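Local coordinates for Lin1909 protein (Listeria innocua, PDB 3FIJ), which probably hydrolyses gamma-glutamyl-gamma-aminobutyrate and binds a manganese ion in a class I glutamine amidotransferase-like fold, at residues D63-T68 / I98-A103; E81-I86 / I133-T138; L120-V123 / T128-Q131; S162-H167 / W211-Q216; Q180-L185 / E201-D206. All coordinates share one frame; numbering follows the deposited sequence.

Contact 1. Residues D63-T68 / I98-A103; sequences DGLLLT and IALVRA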
# COMPACT_ATOMS: atom_id res chain seq x y z
N ASP A 63 6.31 -36.32 22.92
CA ASP A 63 6.72 -36.53 24.30
C ASP A 63 6.46 -35.30 25.14
O ASP A 63 6.53 -35.35 26.37
CB ASP A 63 8.21 -36.88 24.36
CG ASP A 63 8.54 -38.13 23.56
OD1 ASP A 63 8.00 -39.20 23.90
OD2 ASP A 63 9.33 -38.03 22.59
N GLY A 64 6.14 -34.19 24.48
CA GLY A 64 5.86 -32.94 25.17
C GLY A 64 4.98 -32.05 24.32
O GLY A 64 5.02 -32.14 23.09
N LEU A 65 4.20 -31.19 24.97
CA LEU A 65 3.28 -30.28 24.27
C LEU A 65 3.59 -28.79 24.47
O LEU A 65 3.63 -28.30 25.60
CB LEU A 65 1.84 -30.57 24.74
CG LEU A 65 0.73 -29.61 24.29
CD1 LEU A 65 0.56 -29.69 22.77
CD2 LEU A 65 -0.55 -29.97 25.01
N LEU A 66 3.80 -28.08 23.37
CA LEU A 66 4.09 -26.65 23.42
C LEU A 66 2.94 -25.84 22.80
O LEU A 66 2.68 -25.93 21.59
CB LEU A 66 5.40 -26.35 22.67
CG LEU A 66 5.80 -24.87 22.53
CD1 LEU A 66 6.01 -24.25 23.91
CD2 LEU A 66 7.09 -24.76 21.72
N LEU A 67 2.23 -25.07 23.63
CA LEU A 67 1.12 -24.25 23.15
C LEU A 67 1.63 -22.86 22.80
O LEU A 67 2.27 -22.19 23.63
CB LEU A 67 0.02 -24.17 24.21
CG LEU A 67 -0.78 -25.46 24.38
CD1 LEU A 67 -1.66 -25.40 25.62
CD2 LEU A 67 -1.64 -25.66 23.13
N THR A 68 1.34 -22.42 21.58
CA THR A 68 1.80 -21.14 21.08
C THR A 68 0.82 -19.99 21.18
O THR A 68 -0.34 -20.15 21.57
CB THR A 68 2.22 -21.25 19.61
OG1 THR A 68 1.08 -21.58 18.81
CG2 THR A 68 3.28 -22.34 19.43
N ILE A 98 -7.89 -27.45 23.67
CA ILE A 98 -8.47 -27.87 24.94
C ILE A 98 -8.31 -29.39 24.99
O ILE A 98 -7.79 -29.94 25.97
CB ILE A 98 -9.99 -27.55 25.03
CG1 ILE A 98 -10.23 -26.04 25.01
CG2 ILE A 98 -10.57 -28.16 26.30
CD1 ILE A 98 -9.68 -25.30 26.18
N ALA A 99 -8.75 -30.06 23.93
CA ALA A 99 -8.65 -31.51 23.83
C ALA A 99 -7.20 -31.98 23.96
O ALA A 99 -6.94 -33.05 24.52
CB ALA A 99 -9.24 -31.99 22.49
N LEU A 100 -6.27 -31.18 23.45
CA LEU A 100 -4.85 -31.53 23.54
C LEU A 100 -4.32 -31.51 24.98
O LEU A 100 -3.67 -32.46 25.40
CB LEU A 100 -3.98 -30.60 22.68
CG LEU A 100 -3.93 -30.72 21.15
CD1 LEU A 100 -3.00 -29.65 20.59
CD2 LEU A 100 -3.46 -32.09 20.74
N VAL A 101 -4.58 -30.43 25.73
CA VAL A 101 -4.08 -30.38 27.10
C VAL A 101 -4.67 -31.49 27.96
O VAL A 101 -3.97 -32.09 28.77
CB VAL A 101 -4.32 -28.99 27.79
CG1 VAL A 101 -4.15 -27.86 26.79
CG2 VAL A 101 -5.66 -28.95 28.46
N ARG A 102 -5.96 -31.78 27.76
CA ARG A 102 -6.60 -32.85 28.52
C ARG A 102 -5.95 -34.20 28.20
O ARG A 102 -5.65 -34.98 29.11
CB ARG A 102 -8.11 -32.88 28.22
CG ARG A 102 -8.82 -31.68 28.83
CD ARG A 102 -10.28 -31.52 28.41
NE ARG A 102 -10.86 -30.34 29.06
CZ ARG A 102 -12.09 -29.89 28.86
NH1 ARG A 102 -12.91 -30.52 28.02
NH2 ARG A 102 -12.51 -28.81 29.51
N ALA A 103 -5.72 -34.46 26.92
CA ALA A 103 -5.08 -35.71 26.52
C ALA A 103 -3.64 -35.74 27.02
O ALA A 103 -3.14 -36.80 27.39
CB ALA A 103 -5.11 -35.85 24.99

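Contact 2. Residues E81-I86 / I133-T138; sequences EPSQEI and ISQVET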
# COMPACT_ATOMS: atom_id res chain seq x y z
N GLU A 81 -20.34 -13.70 26.60
CA GLU A 81 -20.61 -13.36 25.21
C GLU A 81 -19.52 -12.34 24.84
O GLU A 81 -18.91 -11.74 25.72
CB GLU A 81 -22.02 -12.79 25.05
CG GLU A 81 -23.13 -13.86 24.98
CD GLU A 81 -23.10 -14.71 23.69
OE1 GLU A 81 -22.95 -15.95 23.78
OE2 GLU A 81 -23.24 -14.15 22.59
N PRO A 82 -19.24 -12.16 23.54
CA PRO A 82 -18.21 -11.21 23.10
C PRO A 82 -18.42 -9.72 23.32
O PRO A 82 -19.39 -9.13 22.83
CB PRO A 82 -18.05 -11.54 21.62
CG PRO A 82 -19.44 -11.99 21.23
CD PRO A 82 -19.81 -12.89 22.39
N SER A 83 -17.49 -9.11 24.06
CA SER A 83 -17.48 -7.67 24.35
C SER A 83 -17.09 -6.92 23.09
O SER A 83 -16.45 -7.49 22.20
CB SER A 83 -16.44 -7.33 25.42
OG SER A 83 -16.73 -7.94 26.65
N GLN A 84 -17.42 -5.64 23.03
CA GLN A 84 -17.06 -4.83 21.87
C GLN A 84 -15.55 -4.77 21.66
O GLN A 84 -15.09 -4.67 20.53
CB GLN A 84 -17.62 -3.41 22.01
CG GLN A 84 -19.15 -3.35 22.01
CD GLN A 84 -19.71 -1.94 22.02
OE1 GLN A 84 -20.65 -1.64 22.76
NE2 GLN A 84 -19.14 -1.07 21.19
N GLU A 85 -14.77 -4.84 22.74
CA GLU A 85 -13.32 -4.77 22.58
C GLU A 85 -12.56 -6.09 22.53
O GLU A 85 -11.34 -6.12 22.68
CB GLU A 85 -12.71 -3.82 23.64
CG GLU A 85 -13.30 -3.94 25.02
CD GLU A 85 -14.69 -3.33 25.13
OE1 GLU A 85 -15.52 -3.94 25.83
OE2 GLU A 85 -14.94 -2.25 24.55
N ILE A 86 -13.28 -7.19 22.31
CA ILE A 86 -12.62 -8.49 22.20
C ILE A 86 -12.04 -8.51 20.78
O ILE A 86 -12.52 -7.79 19.90
CB ILE A 86 -13.61 -9.66 22.37
CG1 ILE A 86 -12.83 -10.97 22.59
CG2 ILE A 86 -14.49 -9.80 21.12
CD1 ILE A 86 -13.71 -12.18 22.94
N ILE A 133 -7.68 -5.08 27.97
CA ILE A 133 -6.95 -4.35 29.00
C ILE A 133 -7.83 -3.24 29.56
O ILE A 133 -7.74 -2.91 30.74
CB ILE A 133 -5.63 -3.72 28.42
CG1 ILE A 133 -4.77 -4.81 27.77
CG2 ILE A 133 -4.81 -3.05 29.53
CD1 ILE A 133 -3.44 -4.30 27.13
N SER A 134 -8.70 -2.69 28.72
CA SER A 134 -9.60 -1.62 29.16
C SER A 134 -10.61 -2.06 30.23
O SER A 134 -11.25 -1.22 30.86
CB SER A 134 -10.38 -1.06 27.97
OG SER A 134 -11.52 -1.86 27.69
N GLN A 135 -10.75 -3.37 30.43
CA GLN A 135 -11.71 -3.89 31.39
C GLN A 135 -11.19 -4.20 32.79
O GLN A 135 -11.98 -4.51 33.69
CB GLN A 135 -12.38 -5.14 30.79
CG GLN A 135 -13.26 -4.83 29.58
CD GLN A 135 -13.54 -6.06 28.73
OE1 GLN A 135 -13.47 -7.20 29.21
NE2 GLN A 135 -13.87 -5.85 27.46
N VAL A 136 -9.88 -4.12 33.00
CA VAL A 136 -9.34 -4.40 34.32
C VAL A 136 -9.69 -3.22 35.22
O VAL A 136 -9.54 -2.07 34.83
CB VAL A 136 -7.81 -4.63 34.29
CG1 VAL A 136 -7.49 -5.83 33.40
CG2 VAL A 136 -7.10 -3.40 33.77
N GLU A 137 -10.19 -3.54 36.41
CA GLU A 137 -10.60 -2.52 37.37
C GLU A 137 -9.58 -1.43 37.61
O GLU A 137 -9.93 -0.27 37.76
CB GLU A 137 -10.98 -3.17 38.71
CG GLU A 137 -12.15 -4.14 38.63
CD GLU A 137 -11.76 -5.50 38.06
OE1 GLU A 137 -12.67 -6.34 37.88
OE2 GLU A 137 -10.56 -5.72 37.79
N THR A 138 -8.30 -1.81 37.66
CA THR A 138 -7.25 -0.83 37.91
C THR A 138 -6.37 -0.63 36.67
O THR A 138 -6.15 -1.56 35.90
CB THR A 138 -6.38 -1.28 39.08
OG1 THR A 138 -5.39 -0.28 39.35
CG2 THR A 138 -5.72 -2.61 38.75

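Contact 3. Residues L120-V123 / T128-Q131; sequences LVNV and TLYQ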
# COMPACT_ATOMS: atom_id res chain seq x y z
N LEU A 120 -5.22 -20.35 27.37
CA LEU A 120 -6.06 -21.45 26.91
C LEU A 120 -6.09 -22.55 27.99
O LEU A 120 -7.12 -23.17 28.23
CB LEU A 120 -5.53 -22.02 25.59
CG LEU A 120 -6.40 -23.18 25.09
CD1 LEU A 120 -6.60 -23.03 23.61
CD2 LEU A 120 -5.75 -24.52 25.44
N VAL A 121 -4.96 -22.77 28.64
CA VAL A 121 -4.91 -23.77 29.70
C VAL A 121 -5.87 -23.33 30.82
O VAL A 121 -6.74 -24.10 31.24
CB VAL A 121 -3.47 -23.91 30.23
CG1 VAL A 121 -3.44 -24.70 31.54
CG2 VAL A 121 -2.62 -24.57 29.19
N ASN A 122 -5.73 -22.09 31.28
CA ASN A 122 -6.58 -21.57 32.33
C ASN A 122 -8.08 -21.80 32.02
O ASN A 122 -8.83 -22.29 32.86
CB ASN A 122 -6.28 -20.08 32.53
CG ASN A 122 -6.91 -19.52 33.80
OD1 ASN A 122 -7.86 -18.73 33.75
ND2 ASN A 122 -6.38 -19.93 34.95
N VAL A 123 -8.49 -21.46 30.80
CA VAL A 123 -9.87 -21.64 30.37
C VAL A 123 -10.25 -23.12 30.34
O VAL A 123 -11.28 -23.51 30.87
CB VAL A 123 -10.09 -21.04 28.95
CG1 VAL A 123 -11.51 -21.38 28.45
CG2 VAL A 123 -9.88 -19.53 28.98
N THR A 128 -11.17 -17.94 33.93
CA THR A 128 -11.77 -16.93 33.05
C THR A 128 -10.71 -15.91 32.65
O THR A 128 -9.60 -15.93 33.18
CB THR A 128 -12.96 -16.18 33.73
OG1 THR A 128 -12.49 -15.45 34.86
CG2 THR A 128 -14.03 -17.18 34.17
N LEU A 129 -11.07 -15.02 31.73
CA LEU A 129 -10.13 -14.01 31.25
C LEU A 129 -10.78 -12.63 31.14
O LEU A 129 -12.00 -12.52 31.05
CB LEU A 129 -9.63 -14.39 29.86
CG LEU A 129 -9.17 -15.82 29.58
CD1 LEU A 129 -8.93 -15.99 28.08
CD2 LEU A 129 -7.91 -16.11 30.38
N TYR A 130 -9.96 -11.58 31.16
CA TYR A 130 -10.46 -10.24 30.94
C TYR A 130 -10.39 -10.17 29.42
O TYR A 130 -9.36 -10.51 28.84
CB TYR A 130 -9.53 -9.16 31.52
CG TYR A 130 -9.61 -8.97 33.01
CD1 TYR A 130 -8.72 -9.62 33.86
CD2 TYR A 130 -10.57 -8.12 33.58
CE1 TYR A 130 -8.78 -9.44 35.24
CE2 TYR A 130 -10.65 -7.93 34.96
CZ TYR A 130 -9.75 -8.60 35.78
OH TYR A 130 -9.80 -8.42 37.13
N GLN A 131 -11.47 -9.75 28.77
CA GLN A 131 -11.49 -9.67 27.31
C GLN A 131 -10.61 -8.57 26.72
O GLN A 131 -10.19 -8.68 25.56
CB GLN A 131 -12.94 -9.51 26.83
CG GLN A 131 -13.74 -10.79 26.95
CD GLN A 131 -15.10 -10.70 26.31
OE1 GLN A 131 -15.28 -10.05 25.27
NE2 GLN A 131 -16.08 -11.37 26.91

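Contact 4. Residues S162-H167 / W211-Q216; sequences SELAKH and WYLGVQ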
# COMPACT_ATOMS: atom_id res chain seq x y z
N SER A 162 9.10 -20.93 43.11
CA SER A 162 8.55 -21.46 41.86
C SER A 162 9.53 -22.09 40.87
O SER A 162 10.74 -21.83 40.90
CB SER A 162 7.78 -20.36 41.13
OG SER A 162 8.68 -19.46 40.51
N GLU A 163 8.97 -22.91 39.98
CA GLU A 163 9.74 -23.56 38.94
C GLU A 163 10.38 -22.44 38.13
O GLU A 163 11.56 -22.51 37.77
CB GLU A 163 8.81 -24.38 38.05
CG GLU A 163 9.48 -25.16 36.92
CD GLU A 163 10.13 -26.46 37.39
OE1 GLU A 163 9.60 -27.07 38.33
OE2 GLU A 163 11.16 -26.86 36.81
N LEU A 164 9.60 -21.40 37.84
CA LEU A 164 10.08 -20.26 37.06
C LEU A 164 11.36 -19.72 37.66
O LEU A 164 12.32 -19.42 36.93
CB LEU A 164 9.02 -19.15 37.02
CG LEU A 164 9.34 -17.98 36.09
CD1 LEU A 164 9.46 -18.50 34.66
CD2 LEU A 164 8.25 -16.92 36.18
N ALA A 165 11.37 -19.61 38.99
CA ALA A 165 12.53 -19.09 39.72
C ALA A 165 13.80 -19.91 39.51
O ALA A 165 14.89 -19.45 39.81
CB ALA A 165 12.20 -18.98 41.21
N LYS A 166 13.65 -21.13 38.99
CA LYS A 166 14.81 -21.98 38.73
C LYS A 166 15.50 -21.49 37.46
O LYS A 166 16.63 -21.88 37.17
CB LYS A 166 14.39 -23.43 38.50
CG LYS A 166 13.75 -24.12 39.69
CD LYS A 166 13.42 -25.57 39.35
CE LYS A 166 12.69 -26.26 40.49
NZ LYS A 166 12.31 -27.66 40.14
N HIS A 167 14.81 -20.65 36.71
CA HIS A 167 15.36 -20.16 35.46
C HIS A 167 15.42 -18.64 35.32
O HIS A 167 16.22 -18.11 34.56
CB HIS A 167 14.58 -20.77 34.30
CG HIS A 167 14.45 -22.26 34.39
ND1 HIS A 167 13.33 -22.89 34.92
CD2 HIS A 167 15.29 -23.26 34.02
CE1 HIS A 167 13.50 -24.20 34.87
NE2 HIS A 167 14.68 -24.45 34.34
N TRP A 211 4.05 -31.88 34.39
CA TRP A 211 4.93 -30.75 34.69
C TRP A 211 4.30 -29.64 33.85
O TRP A 211 3.89 -29.88 32.71
CB TRP A 211 6.34 -31.05 34.20
CG TRP A 211 7.33 -29.93 34.36
CD1 TRP A 211 8.22 -29.77 35.38
CD2 TRP A 211 7.56 -28.86 33.44
NE1 TRP A 211 9.00 -28.65 35.16
CE2 TRP A 211 8.62 -28.09 33.97
CE3 TRP A 211 6.99 -28.49 32.23
CZ2 TRP A 211 9.10 -26.94 33.33
CZ3 TRP A 211 7.46 -27.35 31.58
CH2 TRP A 211 8.52 -26.60 32.13
N TYR A 212 4.22 -28.43 34.38
CA TYR A 212 3.60 -27.36 33.62
C TYR A 212 4.12 -25.97 33.94
O TYR A 212 4.25 -25.60 35.11
CB TYR A 212 2.08 -27.37 33.83
CG TYR A 212 1.38 -26.17 33.23
CD1 TYR A 212 1.24 -26.04 31.85
CD2 TYR A 212 0.89 -25.13 34.03
CE1 TYR A 212 0.64 -24.93 31.28
CE2 TYR A 212 0.28 -24.00 33.47
CZ TYR A 212 0.16 -23.91 32.09
OH TYR A 212 -0.43 -22.82 31.49
N LEU A 213 4.39 -25.21 32.89
CA LEU A 213 4.83 -23.84 33.03
C LEU A 213 4.11 -22.99 31.98
O LEU A 213 4.19 -23.27 30.78
CB LEU A 213 6.34 -23.70 32.82
CG LEU A 213 6.77 -22.22 32.86
CD1 LEU A 213 6.40 -21.62 34.21
CD2 LEU A 213 8.27 -22.08 32.61
N GLY A 214 3.41 -21.97 32.45
CA GLY A 214 2.70 -21.07 31.55
C GLY A 214 3.23 -19.66 31.75
O GLY A 214 3.25 -19.18 32.89
N VAL A 215 3.68 -19.01 30.68
CA VAL A 215 4.18 -17.65 30.77
C VAL A 215 3.39 -16.75 29.81
O VAL A 215 3.08 -17.15 28.68
CB VAL A 215 5.71 -17.57 30.46
CG1 VAL A 215 6.46 -18.32 31.55
CG2 VAL A 215 6.01 -18.16 29.09
N GLN A 216 3.05 -15.56 30.28
CA GLN A 216 2.24 -14.64 29.48
C GLN A 216 3.00 -13.99 28.33
O GLN A 216 2.40 -13.61 27.32
CB GLN A 216 1.65 -13.55 30.40
CG GLN A 216 0.75 -12.55 29.68
CD GLN A 216 -0.55 -13.17 29.19
OE1 GLN A 216 -1.47 -13.40 29.98
NE2 GLN A 216 -0.63 -13.44 27.89

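Contact 5. Residues Q180-L185 / E201-D206; sequences QFIKKL and EAVEGD. With MN (manganese (II) ion), chain I.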
# COMPACT_ATOMS: atom_id res chain seq x y z
N GLN A 180 -5.27 -9.39 26.50
CA GLN A 180 -6.19 -10.12 27.38
C GLN A 180 -5.40 -10.65 28.57
O GLN A 180 -4.18 -10.80 28.49
CB GLN A 180 -6.86 -11.28 26.64
CG GLN A 180 -7.70 -10.89 25.43
CD GLN A 180 -8.79 -11.90 25.14
OE1 GLN A 180 -8.57 -13.10 25.22
NE2 GLN A 180 -9.98 -11.41 24.80
N PHE A 181 -6.09 -10.92 29.67
CA PHE A 181 -5.44 -11.44 30.88
C PHE A 181 -6.26 -12.49 31.61
O PHE A 181 -7.48 -12.56 31.44
CB PHE A 181 -5.19 -10.33 31.91
CG PHE A 181 -4.54 -9.11 31.36
CD1 PHE A 181 -5.28 -8.18 30.64
CD2 PHE A 181 -3.19 -8.86 31.59
CE1 PHE A 181 -4.69 -7.02 30.15
CE2 PHE A 181 -2.58 -7.71 31.11
CZ PHE A 181 -3.33 -6.78 30.39
N ILE A 182 -5.60 -13.28 32.43
CA ILE A 182 -6.31 -14.25 33.24
C ILE A 182 -7.08 -13.42 34.27
O ILE A 182 -6.52 -12.53 34.91
CB ILE A 182 -5.33 -15.18 34.01
CG1 ILE A 182 -4.66 -16.16 33.04
CG2 ILE A 182 -6.10 -15.93 35.12
CD1 ILE A 182 -3.89 -17.30 33.72
N LYS A 183 -8.37 -13.70 34.40
CA LYS A 183 -9.19 -12.98 35.37
C LYS A 183 -9.27 -13.93 36.56
O LYS A 183 -8.55 -13.77 37.54
CB LYS A 183 -10.60 -12.71 34.80
CG LYS A 183 -11.46 -11.78 35.66
CD LYS A 183 -12.64 -11.18 34.88
CE LYS A 183 -13.67 -12.24 34.49
NZ LYS A 183 -14.62 -11.79 33.41
N LYS A 184 -10.13 -14.93 36.44
CA LYS A 184 -10.26 -15.93 37.49
C LYS A 184 -9.35 -17.11 37.13
O LYS A 184 -9.50 -17.74 36.08
CB LYS A 184 -11.72 -16.39 37.59
CG LYS A 184 -11.99 -17.37 38.72
CD LYS A 184 -11.57 -16.79 40.07
CE LYS A 184 -11.85 -17.75 41.23
NZ LYS A 184 -11.35 -17.20 42.52
N LEU A 185 -8.39 -17.39 38.00
CA LEU A 185 -7.45 -18.48 37.78
C LEU A 185 -8.09 -19.85 38.05
O LEU A 185 -8.65 -20.08 39.11
CB LEU A 185 -6.24 -18.30 38.70
CG LEU A 185 -5.14 -19.36 38.58
CD1 LEU A 185 -4.36 -19.12 37.29
CD2 LEU A 185 -4.22 -19.27 39.79
N GLU A 201 1.47 -13.09 34.95
CA GLU A 201 2.45 -13.34 33.89
C GLU A 201 2.92 -14.78 33.80
O GLU A 201 3.41 -15.21 32.74
CB GLU A 201 3.65 -12.41 34.07
CG GLU A 201 3.41 -10.94 33.71
CD GLU A 201 3.24 -10.71 32.20
OE1 GLU A 201 4.00 -11.30 31.40
OE2 GLU A 201 2.35 -9.92 31.82
N ALA A 202 2.80 -15.53 34.89
CA ALA A 202 3.22 -16.92 34.90
C ALA A 202 2.37 -17.78 35.84
O ALA A 202 2.05 -17.38 36.97
CB ALA A 202 4.70 -17.02 35.31
N VAL A 203 2.00 -18.96 35.37
CA VAL A 203 1.19 -19.86 36.17
C VAL A 203 1.82 -21.24 36.17
O VAL A 203 2.34 -21.69 35.15
CB VAL A 203 -0.23 -19.98 35.58
CG1 VAL A 203 -1.09 -20.93 36.43
CG2 VAL A 203 -0.87 -18.60 35.48
N GLU A 204 1.80 -21.91 37.32
CA GLU A 204 2.33 -23.26 37.42
C GLU A 204 1.29 -24.14 38.09
O GLU A 204 0.33 -23.65 38.69
CB GLU A 204 3.64 -23.26 38.22
CG GLU A 204 4.72 -22.43 37.53
CD GLU A 204 6.03 -22.35 38.28
OE1 GLU A 204 6.87 -21.50 37.92
OE2 GLU A 204 6.23 -23.14 39.23
N GLY A 205 1.43 -25.45 37.95
CA GLY A 205 0.47 -26.33 38.56
C GLY A 205 0.98 -26.86 39.88
O GLY A 205 2.14 -26.64 40.25
N ASP A 206 0.10 -27.52 40.62
CA ASP A 206 0.46 -28.13 41.89
C ASP A 206 -0.43 -29.36 42.02
O ASP A 206 -1.66 -29.25 42.01
CB ASP A 206 0.27 -27.16 43.05
CG ASP A 206 -1.16 -26.69 43.19
OD1 ASP A 206 -1.70 -26.15 42.20
OD2 ASP A 206 -1.73 -26.86 44.28
MN MN I . 2.45 -8.68 29.74
O HOH W 1 3.78 -10.29 28.87

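Contact 1. Residues D63-T68 / I98-A103
L67 and V101 form the tight end of this strand-to-helix packing, with L67 CD1 lying 3.7 Å from V101 CG1 and the two side chains crossing at about a right angle. A more open join lies two residues back along the strand, where L65 splits its methyls: CD1 meets L100 CD1 at 4.2 Å, while CD2 lies on the helix backbone, 4.0 Å from L100 O and 4.1 Å from V101 CA. The two leucines of the strand reach the helix by different torsions. In L65 the CG stands opposite the backbone N (chi1 172°), whereas in L67 it lies beside the N (chi1 -73°). Alternation along the strand separates them from L66, which turns to the other face of the sheet and packs on I7 and I9. The helix, too, has a second side. I98 and R102 belong to its outer part, where R102 is exposed; I98 CG2 sits 3.4 Å above the centre of the R102 guanidinium, and R102 NH2 bonds to A124 O. Strand 64-67 and helix 91-106 run nearly antiparallel, with segment directions 149° apart, and the chain then enters the neighbouring parallel strand 111-114. This is a worked case of the beta-alpha-beta crossover on which alpha/beta sandwiches are built. Every group that meets across the interface is apolar apart from one backbone carbonyl oxygen, which implies that close fit and burial, rather than directional bonds, join helix to sheet here.

Contact 2. Residues E81-I86 / I133-T138
Q135 reaches from a 3-10 turn at residues 133-135 into a type I beta turn running from S83 to I86, and E85 meets it there. Q135 NE2 gives a weak hydrogen bond to E85 OE1, at 3.0 Å with a bent N-H...O angle of 129°. The carboxylate and amide planes stand 87° apart, nearly perpendicular. The same nitrogen also lies close to carbon, 3.2 Å from E85 CG and 3.6 Å from S83 CB, so it is set between two side chains of one turn. E85 brings its carboxylate to this place through a bend at chi2 (-74°), while Q135 is extended beyond CG. At the solvent side S134 completes this first shell: its hydroxyl is bonded to D132 OD2, and S134 OG lies 3.8 Å from E85 CG.

One shell further out, the turn itself is closed by I86 N bonding to S83 O at 3.2 Å. Q131 ties the two loops together more firmly: its OE1 accepts from S83 N, its NE2 donates to E81 O, and its backbone N makes a weak bond to Q135 OE1, which helps to set the rotation of that amide. Beyond this lies the oligomer. E81 packs on H154 of a second subunit, the counterpart of a manganese-binding residue of this chain; I86 O accepts from R146 of that subunit, and E81 OE2 from its T155 N.

Contact 3. Residues L120-V123 / T128-Q131
The amide of N122 turns its outer end, not a face, to the backbone of T128, and beyond it V123 packs on L129; together they pack helix 116-124 against the short strand 129-130 in a tight helix-to-strand connection. Which end of the N122 amide faces T128 is uncertain, because the group is probably modelled turned over, but its place is clear. With CG opposite the backbone N (chi1 -168°), it projects from the helix toward the T128 peptide, and it also packs against I182 and L185 of the adjoining segment. T128 itself turns its side chain off the helix, and its OG1 is taken by K184 N.

The link is short: only four residues separate the two segments, and the CA atoms of V123 and T128 stand 5.7 Å apart. Behind the amide the contact becomes wholly apolar. V123 and L129 cross at about a right angle, and both are buried. L129 carries its CG beside its backbone N (chi1 -47°), which swings the branched end back toward the helix although CB does not point there. The fork is met by a single methyl, for V123 CG2 lies 3.8 Å from both L129 CG and L129 CD1 and 4.2 Å from L129 CD2.

Contact 4. Residues S162-H167 / W211-Q216
E163 and W211 cross at about a right angle, with the carboxylate plane turned 77° from the indole. The meeting is at the ring edge: W211 NE1 points its N-H at E163 OE2, which lies in the plane of the indole, and the bond is straight (160°) but long and weak at 3.3 Å. E163 OE1 instead forms a weak salt bridge with K166 NZ, also at 3.3 Å. A bend at chi2 (79°) folds the glutamate chain toward the indole N-H.

L164 is turned differently: its CD1 lies between two strand side chains on the same face of the sheet, 4.3 Å from L213 CD2 and equally far from V215 CG1. The turn starts with S162 OG accepting from A165 N at 3.1 Å in an ST motif. E204, on strand 200-205, receives the backbone N-H groups of both E163 and L164 on its carboxylate.

Strand 212-215 lies where parallel and antiparallel parts of the mixed sheet join; Q216 beyond it touches C115, which with H218 and E220 has Cys-His-Glu triad geometry and may be the nucleophile, as in relatives. The loop lies over a face of the central strand of a class I amidotransferase-like alpha/beta fold.

Contact 5. Residues Q180-L185 / E201-D206
I182 and L185 lean from a short, bulged segment onto V203 of strand 200-205, without any backbone pairing between the two. The CA atoms of L185 and V203 are 8.9 Å apart, a spacing set by side chains. Residues 181-182 pair instead with strand 129-130, and K183 and K184 both face T128 in a classic beta bulge, after which the chain turns so that L185 follows I182 onto the same valine.

The two partners divide V203 unequally. I182 meets CG2 alone, with I182 CD1 3.7 Å from V203 CG2 and the side chains at a slant; L185 CD1 is nearest V203 CG1, at 3.8 Å, but also lies 4.0 Å from V203 CG2. L185 and V203 slide past each other in opposite directions. V203 holds CG1 opposite the backbone N (chi1 -180°) and CG2 beside it, which spreads the methyls toward the two neighbours.

Two residues earlier, E201 turns to the metal. Its OE2 binds manganese at 2.4 Å, whereas E201 OE1 stays 3.5 Å from the ion and instead accepts at 2.7 Å from the water that is itself 2.3 Å from manganese. The carboxylate is therefore held at both ends, one oxygen on the metal and the other on its water. H143, H154, S176 and H178 supply the remaining protein ligands.

Around this, helix 116-124 covers the apolar part through M118, which touches I182, and N122, which touches I182 and L185, while strand 189-195 lies alongside strand 200-205, with F189 against V203.

In the fold
The five contacts spread across one alpha/beta domain. Contact 1, at the parallel part of the mixed sheet, opens first, but its segments alternate with those of contact 2; contact 3 lies between the latter's two segments, and contact 5 between those of contact 4. Contacts 3 and 5 are close, centres 8 Å apart, because strands 129-130 and 181-182 pair. Contacts 4 and 5 share the large sheet through strands 212-215 and 200-205, centres 11 Å apart. Helix 116-124 joins contact 3 to contact 1, with L67 packing on V121. Contact 2 stands at the edge, 27 Å from contact 1 between centres, where subunits meet. Sheet core, metal site and subunit interface form one continuous run of packing.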